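Local structure of nitroreductase-like family protein (Bacillus cereus, 2I7H) at residues L36-D39 and A40-A43; I58-G61 and R62-L65; R81-I84 and L85-F89. The protein belongs to the nitroreductase-like family of FMN-dependent flavoproteins and binds flavin mononucleotide as a two-chain assembly. All blocks are in the same frame, centred on the assembly; numbering follows the deposited sequence. Where two conformers were deposited one is given.

Contact 1 of 3, residues L36-D39 and A40-A43; sequences LLND and ATWA
Thr41 folds its hydroxyl back onto the preceding turn, where OG1 donates to Asn38 O over a short 2.6 Å. Setting OG1 between the backbone N and the carbonyl carbon (chi1 61°) also swings CG2 to 3.3 Å from Leu37 O. Asn38 O takes Thr41 N too, at 3.2 Å and well above the carbonyl plane, so one oxygen is gripped by two donors. Threonine suits the place: its hydroxyl supplies Asn38 O with a donor where the amide of Trp42, the usual i+4 partner, turns instead to Asp39 O. The last full-strength i to i+4 bond is Ala40 N to Leu36 O (2.9 Å), with a weak one from Thr41 N to Leu37 O after it; i to i+3 bonds take over, as at the C-terminal end of a helix.

Toward solvent the contact is looser: one water joins Asn38 O to Trp42 NE1 by two weak bonds, and Trp42 N holds Asp39 O weakly. A second water bridges Thr41 OG1 and Asn38 OD1, which also accepts from Ile180 N of the second subunit. The chain runs on to Ala43, which touches FMN. Helix 30-40 thus ends between helix 106-129, through Phe119 and Phe123, and the second subunit.

Contact 2 of 3, residues I58-G61 and R62-L65; sequences IGEG and RKKL
Arg62 curls back over the residues before it and places NE 2.7 Å from Gly59 O, in a nearly straight bond (171°) that lies in the guanidinium plane and uses a lone pair of the carbonyl. Arg62 N reaches the same oxygen at 3.2 Å from above the carbonyl plane, and NH1 adds a weak third bond. A bend at chi3 (-57°) turns the guanidinium back, while Arg62 CG rests 3.9 Å from Ile58 CA. Gripped in this way, Gly59 O holds the turn that leads from strand 53-58 into the N-terminal turn of helix 62-71.

Further out, Lys63 N bonds to Glu60 O and Lys64 N to Gly61 O, winding up that first turn. Glycine fits position 59, whose phi is positive (62°). On the exposed side Lys63 crosses Glu60 obliquely, and its NZ pairs with Glu60 OE2 at 3.3 Å, a salt bridge whose hydrogen bond is weak. Arg62 is itself positioned by a bond from NH2 to Thr92 O. Since the guanidinium meets neutral carbonyl oxygens here, Arg62 probably serves mainly as a donor tying the turn to the segment after helix 75-90, whereas Glu60 and Lys63 supply a charge pair.

Contact 3 of 3, residues R81-I84 and L85-F89; sequences RGKI and LSDRF
Lys83 and Asp87, one helical turn apart, make the salt bridge of this stretch: Asp87 OD2 accepts from Lys83 NZ at 2.8 Å through its syn lone pair, on the side of the other carboxylate oxygen. The lysine chain bends at chi2 and again at chi4 to bring its end down to the acid, though a crystal neighbour touches Lys83 and may partly shape these bends. The aspartate leans toward the preceding turn with CG beside its own backbone N (chi1 -74°). Long and short partners suit this spacing on an accessible face.

Backbone bonds join the same turns. Four successive i to i+4 bonds, from Leu85 N to Arg81 O through Arg88 N to Ile84 O, run between 2.8 and 3.0 Å. The regular bonding is broken just before, where the amides of Lys83 and Ile84 lack a bond to the preceding turn and the helix kinks.

Leu85 packs by van der Waals contact, CB close to Arg81 O and CD1 3.6 Å from Arg81 NH2. Its nonpolar neighbours are Val69 and Phe73, while Ser86 is small enough to lie against Val66. Such a division, with an i to i+4 ion pair outside and leucine inside, is characteristic of an amphipathic alpha-helix, here packed on helix 62-71.

In the fold
The three contacts follow one another in series, each local, between residues three to five apart, and none nests in or crosses another. Contact 1 comes first, closing helix 30-40 where the chain enters the loop toward strand 53-58. After that strand, contact 2 turns the chain into helix 62-71, and contact 3 lies within the next helix, 75-90, which leads to strand 94-101. Contacts 2 and 3 meet directly: Leu65 CD1 packs 3.5 Å from Phe89 CE2, joining the two successive helices. Contact 1 stands apart, on the opposite side of the chain's centre from contact 3, their centres about 30 Å apart. Contacts 1 and 2 both touch the second subunit; contact 3 does not.

Contact 1 of 3, residues L36-D39 and A40-A43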
loop_
_atom_site.group_PDB
_atom_site.type_symbol
_atom_site.label_atom_id
_atom_site.label_comp_id
_atom_site.label_asym_id
_atom_site.label_seq_id
_atom_site.Cartn_x
_atom_site.Cartn_y
_atom_site.Cartn_z
ATOM N N LEU A 36 6.014 -13.255 9.420
ATOM C CA LEU A 36 5.477 -11.922 9.101
ATOM C C LEU A 36 5.154 -11.698 7.621
ATOM O O LEU A 36 4.085 -11.148 7.301
ATOM C CB LEU A 36 6.431 -10.822 9.622
ATOM C CG LEU A 36 6.636 -10.858 11.147
ATOM C CD1 LEU A 36 7.491 -9.759 11.624
ATOM C CD2 LEU A 36 5.309 -10.815 11.844
ATOM N N LEU A 37 6.060 -12.121 6.733
ATOM C CA LEU A 37 5.847 -11.994 5.299
ATOM C C LEU A 37 4.651 -12.823 4.854
ATOM O O LEU A 37 3.910 -12.396 3.984
ATOM C CB LEU A 37 7.069 -12.422 4.498
ATOM C CG LEU A 37 8.319 -11.548 4.491
ATOM C CD1 LEU A 37 9.605 -12.404 4.164
ATOM C CD2 LEU A 37 8.164 -10.359 3.570
ATOM N N ASN A 38 4.475 -14.003 5.456
ATOM C CA ASN A 38 3.336 -14.855 5.137
ATOM C C ASN A 38 2.006 -14.215 5.541
ATOM O O ASN A 38 1.043 -14.229 4.758
ATOM C CB ASN A 38 3.497 -16.266 5.711
ATOM C CG ASN A 38 4.077 -17.223 4.710
ATOM O OD1 ASN A 38 3.751 -17.137 3.519
ATOM N ND2 ASN A 38 4.947 -18.153 5.169
ATOM N N ASP A 39 1.968 -13.619 6.733
ATOM C CA ASP A 39 0.826 -12.814 7.129
ATOM C C ASP A 39 0.567 -11.640 6.180
ATOM O O ASP A 39 -0.597 -11.329 5.878
ATOM C CB ASP A 39 0.980 -12.316 8.566
ATOM C CG ASP A 39 0.895 -13.429 9.581
ATOM O OD1 ASP A 39 0.464 -14.564 9.239
ATOM O OD2 ASP A 39 1.296 -13.168 10.737
ATOM N N ALA A 40 1.647 -11.005 5.704
ATOM C CA ALA A 40 1.540 -9.842 4.808
ATOM C C ALA A 40 0.919 -10.217 3.472
ATOM O O ALA A 40 0.339 -9.351 2.806
ATOM C CB ALA A 40 2.925 -9.127 4.592
ATOM N N THR A 41 1.033 -11.497 3.077
ATOM C CA THR A 41 0.526 -11.925 1.764
ATOM C C THR A 41 -0.987 -11.766 1.639
ATOM O O THR A 41 -1.524 -11.821 0.552
ATOM C CB THR A 41 0.972 -13.362 1.324
ATOM O OG1 THR A 41 0.493 -14.317 2.257
ATOM C CG2 THR A 41 2.503 -13.478 1.208
ATOM N N TRP A 42 -1.670 -11.516 2.742
ATOM C CA TRP A 42 -3.107 -11.295 2.700
ATOM C C TRP A 42 -3.414 -9.869 2.268
ATOM O O TRP A 42 -4.388 -9.288 2.658
ATOM C CB TRP A 42 -3.750 -11.673 4.051
ATOM C CG TRP A 42 -3.735 -13.124 4.221
ATOM C CD1 TRP A 42 -2.777 -13.856 4.830
ATOM C CD2 TRP A 42 -4.697 -14.065 3.692
ATOM N NE1 TRP A 42 -3.087 -15.206 4.742
ATOM C CE2 TRP A 42 -4.253 -15.354 4.040
ATOM C CE3 TRP A 42 -5.885 -13.929 2.965
ATOM C CZ2 TRP A 42 -4.965 -16.518 3.696
ATOM C CZ3 TRP A 42 -6.595 -15.068 2.628
ATOM C CH2 TRP A 42 -6.122 -16.358 2.976
ATOM N N ALA A 43 -2.575 -9.310 1.426
ATOM C CA ALA A 43 -2.804 -7.991 0.862
ATOM C C ALA A 43 -3.821 -8.135 -0.266
ATOM O O ALA A 43 -3.876 -9.186 -0.907
ATOM C CB ALA A 43 -1.468 -7.426 0.350
HETATM O O HOH W 1 -0.479 -16.438 6.416
HETATM O O HOH W 2 1.272 -16.925 2.782
#

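Contact 2 of 3, residues I58-G61 and R62-L65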
loop_
_atom_site.group_PDB
_atom_site.type_symbol
_atom_site.label_atom_id
_atom_site.label_comp_id
_atom_site.label_asym_id
_atom_site.label_seq_id
_atom_site.Cartn_x
_atom_site.Cartn_y
_atom_site.Cartn_z
ATOM N N ILE A 58 20.570 -11.681 5.008
ATOM C CA ILE A 58 20.810 -11.755 6.450
ATOM C C ILE A 58 22.201 -12.297 6.733
ATOM O O ILE A 58 22.724 -13.114 5.974
ATOM C CB ILE A 58 19.760 -12.639 7.194
ATOM C CG1 ILE A 58 19.592 -14.004 6.513
ATOM C CG2 ILE A 58 18.428 -11.925 7.283
ATOM C CD1 ILE A 58 18.908 -15.048 7.374
ATOM N N GLY A 59 22.796 -11.838 7.829
ATOM C CA GLY A 59 24.103 -12.334 8.271
ATOM C C GLY A 59 25.161 -12.038 7.233
ATOM O O GLY A 59 25.236 -10.920 6.731
ATOM N N GLU A 60 25.956 -13.047 6.886
ATOM C CA GLU A 60 27.031 -12.864 5.908
ATOM C C GLU A 60 26.552 -12.473 4.507
ATOM O O GLU A 60 27.266 -11.770 3.778
ATOM C CB GLU A 60 27.960 -14.074 5.885
ATOM C CG GLU A 60 29.324 -13.844 6.584
ATOM C CD GLU A 60 30.420 -13.361 5.611
ATOM O OE1 GLU A 60 31.552 -13.900 5.646
ATOM O OE2 GLU A 60 30.145 -12.450 4.786
ATOM N N GLY A 61 25.331 -12.884 4.157
ATOM C CA GLY A 61 24.708 -12.553 2.874
ATOM C C GLY A 61 24.553 -11.065 2.602
ATOM O O GLY A 61 24.564 -10.631 1.452
ATOM N N ARG A 62 24.416 -10.279 3.662
ATOM C CA ARG A 62 24.253 -8.833 3.533
ATOM C C ARG A 62 25.415 -8.175 2.789
ATOM O O ARG A 62 25.249 -7.113 2.204
ATOM C CB ARG A 62 24.065 -8.185 4.902
ATOM C CG ARG A 62 22.757 -8.509 5.562
ATOM C CD ARG A 62 22.793 -8.096 6.995
ATOM N NE ARG A 62 23.907 -8.731 7.701
ATOM C CZ ARG A 62 24.418 -8.309 8.856
ATOM N NH1 ARG A 62 25.421 -8.985 9.407
ATOM N NH2 ARG A 62 23.930 -7.218 9.460
ATOM N N LYS A 63 26.582 -8.808 2.817
ATOM C CA LYS A 63 27.751 -8.285 2.123
ATOM C C LYS A 63 27.586 -8.433 0.630
ATOM O O LYS A 63 28.178 -7.682 -0.138
ATOM C CB LYS A 63 29.033 -8.991 2.574
ATOM C CG LYS A 63 29.547 -8.558 3.923
ATOM C CD LYS A 63 30.878 -9.282 4.241
ATOM C CE LYS A 63 31.117 -9.428 5.754
ATOM N NZ LYS A 63 32.312 -10.307 6.083
ATOM N N LYS A 64 26.788 -9.413 0.219
ATOM C CA LYS A 64 26.527 -9.624 -1.205
ATOM C C LYS A 64 25.703 -8.476 -1.765
ATOM O O LYS A 64 25.965 -8.011 -2.867
ATOM C CB LYS A 64 25.807 -10.948 -1.453
ATOM C CG LYS A 64 26.663 -12.141 -1.233
ATOM C CD LYS A 64 26.548 -13.075 -2.409
ATOM C CE LYS A 64 27.346 -14.333 -2.153
ATOM N NZ LYS A 64 26.529 -15.193 -1.284
ATOM N N LEU A 65 24.711 -8.048 -0.984
ATOM C CA LEU A 65 23.876 -6.907 -1.309
ATOM C C LEU A 65 24.742 -5.672 -1.360
ATOM O O LEU A 65 24.639 -4.884 -2.297
ATOM C CB LEU A 65 22.811 -6.697 -0.226
ATOM C CG LEU A 65 21.426 -6.182 -0.621
ATOM C CD1 LEU A 65 20.861 -5.278 0.458
ATOM C CD2 LEU A 65 21.397 -5.500 -1.930
#

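Contact 3 of 3, residues R81-I84 and L85-F89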
loop_
_atom_site.group_PDB
_atom_site.type_symbol
_atom_site.label_atom_id
_atom_site.label_comp_id
_atom_site.label_asym_id
_atom_site.label_seq_id
_atom_site.Cartn_x
_atom_site.Cartn_y
_atom_site.Cartn_z
ATOM N N ARG A 81 29.879 7.610 -0.503
ATOM C CA ARG A 81 28.954 6.864 0.335
ATOM C C ARG A 81 29.315 5.390 0.589
ATOM O O ARG A 81 28.678 4.732 1.400
ATOM C CB ARG A 81 27.535 7.008 -0.221
ATOM C CG ARG A 81 26.464 7.023 0.873
ATOM C CD ARG A 81 25.244 7.874 0.462
ATOM N NE ARG A 81 24.847 7.690 -0.939
ATOM C CZ ARG A 81 23.874 6.873 -1.338
ATOM N NH1 ARG A 81 23.568 6.774 -2.628
ATOM N NH2 ARG A 81 23.210 6.154 -0.443
ATOM N N GLY A 82 30.332 4.886 -0.102
ATOM C CA GLY A 82 30.693 3.475 -0.047
ATOM C C GLY A 82 30.819 2.912 1.353
ATOM O O GLY A 82 30.042 2.031 1.747
ATOM N N LYS A 83 31.781 3.430 2.111
ATOM C CA LYS A 83 32.024 2.945 3.469
ATOM C C LYS A 83 30.859 3.221 4.438
ATOM O O LYS A 83 30.439 2.324 5.167
ATOM C CB LYS A 83 33.335 3.494 4.037
ATOM C CG LYS A 83 34.021 2.492 4.931
ATOM C CD LYS A 83 34.535 3.128 6.195
ATOM C CE LYS A 83 34.880 2.045 7.205
ATOM N NZ LYS A 83 34.515 2.443 8.601
ATOM N N ILE A 84 30.371 4.463 4.440
ATOM C CA ILE A 84 29.161 4.861 5.158
ATOM C C ILE A 84 28.057 3.814 5.002
ATOM O O ILE A 84 27.502 3.302 5.984
ATOM C CB ILE A 84 28.606 6.241 4.611
ATOM C CG1 ILE A 84 29.539 7.430 4.944
ATOM C CG2 ILE A 84 27.164 6.507 5.081
ATOM C CD1 ILE A 84 30.122 7.439 6.366
ATOM N N LEU A 85 27.754 3.511 3.748
ATOM C CA LEU A 85 26.615 2.709 3.402
ATOM C C LEU A 85 26.861 1.244 3.736
ATOM O O LEU A 85 26.008 0.591 4.334
ATOM C CB LEU A 85 26.281 2.934 1.932
ATOM C CG LEU A 85 25.147 2.121 1.362
ATOM C CD1 LEU A 85 24.463 2.893 0.274
ATOM C CD2 LEU A 85 25.728 0.785 0.866
ATOM N N SER A 86 28.037 0.746 3.377
ATOM C CA SER A 86 28.505 -0.578 3.801
ATOM C C SER A 86 28.388 -0.804 5.318
ATOM O O SER A 86 27.925 -1.851 5.760
ATOM C CB SER A 86 29.946 -0.790 3.356
ATOM O OG SER A 86 30.369 -2.115 3.629
ATOM N N ASP A 87 28.801 0.180 6.108
ATOM C CA ASP A 87 28.735 0.078 7.547
ATOM C C ASP A 87 27.302 0.069 8.048
ATOM O O ASP A 87 26.975 -0.651 9.010
ATOM C CB ASP A 87 29.538 1.202 8.194
ATOM C CG ASP A 87 31.025 0.981 8.071
ATOM O OD1 ASP A 87 31.443 -0.024 7.444
ATOM O OD2 ASP A 87 31.800 1.805 8.606
ATOM N N ARG A 88 26.452 0.858 7.391
ATOM C CA ARG A 88 25.030 0.903 7.721
ATOM C C ARG A 88 24.305 -0.421 7.437
ATOM O O ARG A 88 23.546 -0.917 8.264
ATOM C CB ARG A 88 24.342 2.025 6.964
ATOM C CG ARG A 88 23.256 2.664 7.760
ATOM C CD ARG A 88 21.954 2.789 7.003
ATOM N NE ARG A 88 22.052 3.506 5.735
ATOM C CZ ARG A 88 21.506 3.088 4.591
ATOM N NH1 ARG A 88 20.836 1.948 4.531
ATOM N NH2 ARG A 88 21.633 3.816 3.500
ATOM N N PHE A 89 24.530 -0.972 6.254
ATOM C CA PHE A 89 23.877 -2.205 5.835
ATOM C C PHE A 89 24.326 -3.362 6.730
ATOM O O PHE A 89 23.615 -4.354 6.916
ATOM C CB PHE A 89 24.264 -2.525 4.383
ATOM C CG PHE A 89 23.380 -1.910 3.353
ATOM C CD1 PHE A 89 23.207 -0.536 3.288
ATOM C CD2 PHE A 89 22.753 -2.710 2.396
ATOM C CE1 PHE A 89 22.399 0.037 2.315
ATOM C CE2 PHE A 89 21.959 -2.137 1.408
ATOM C CZ PHE A 89 21.780 -0.753 1.369
#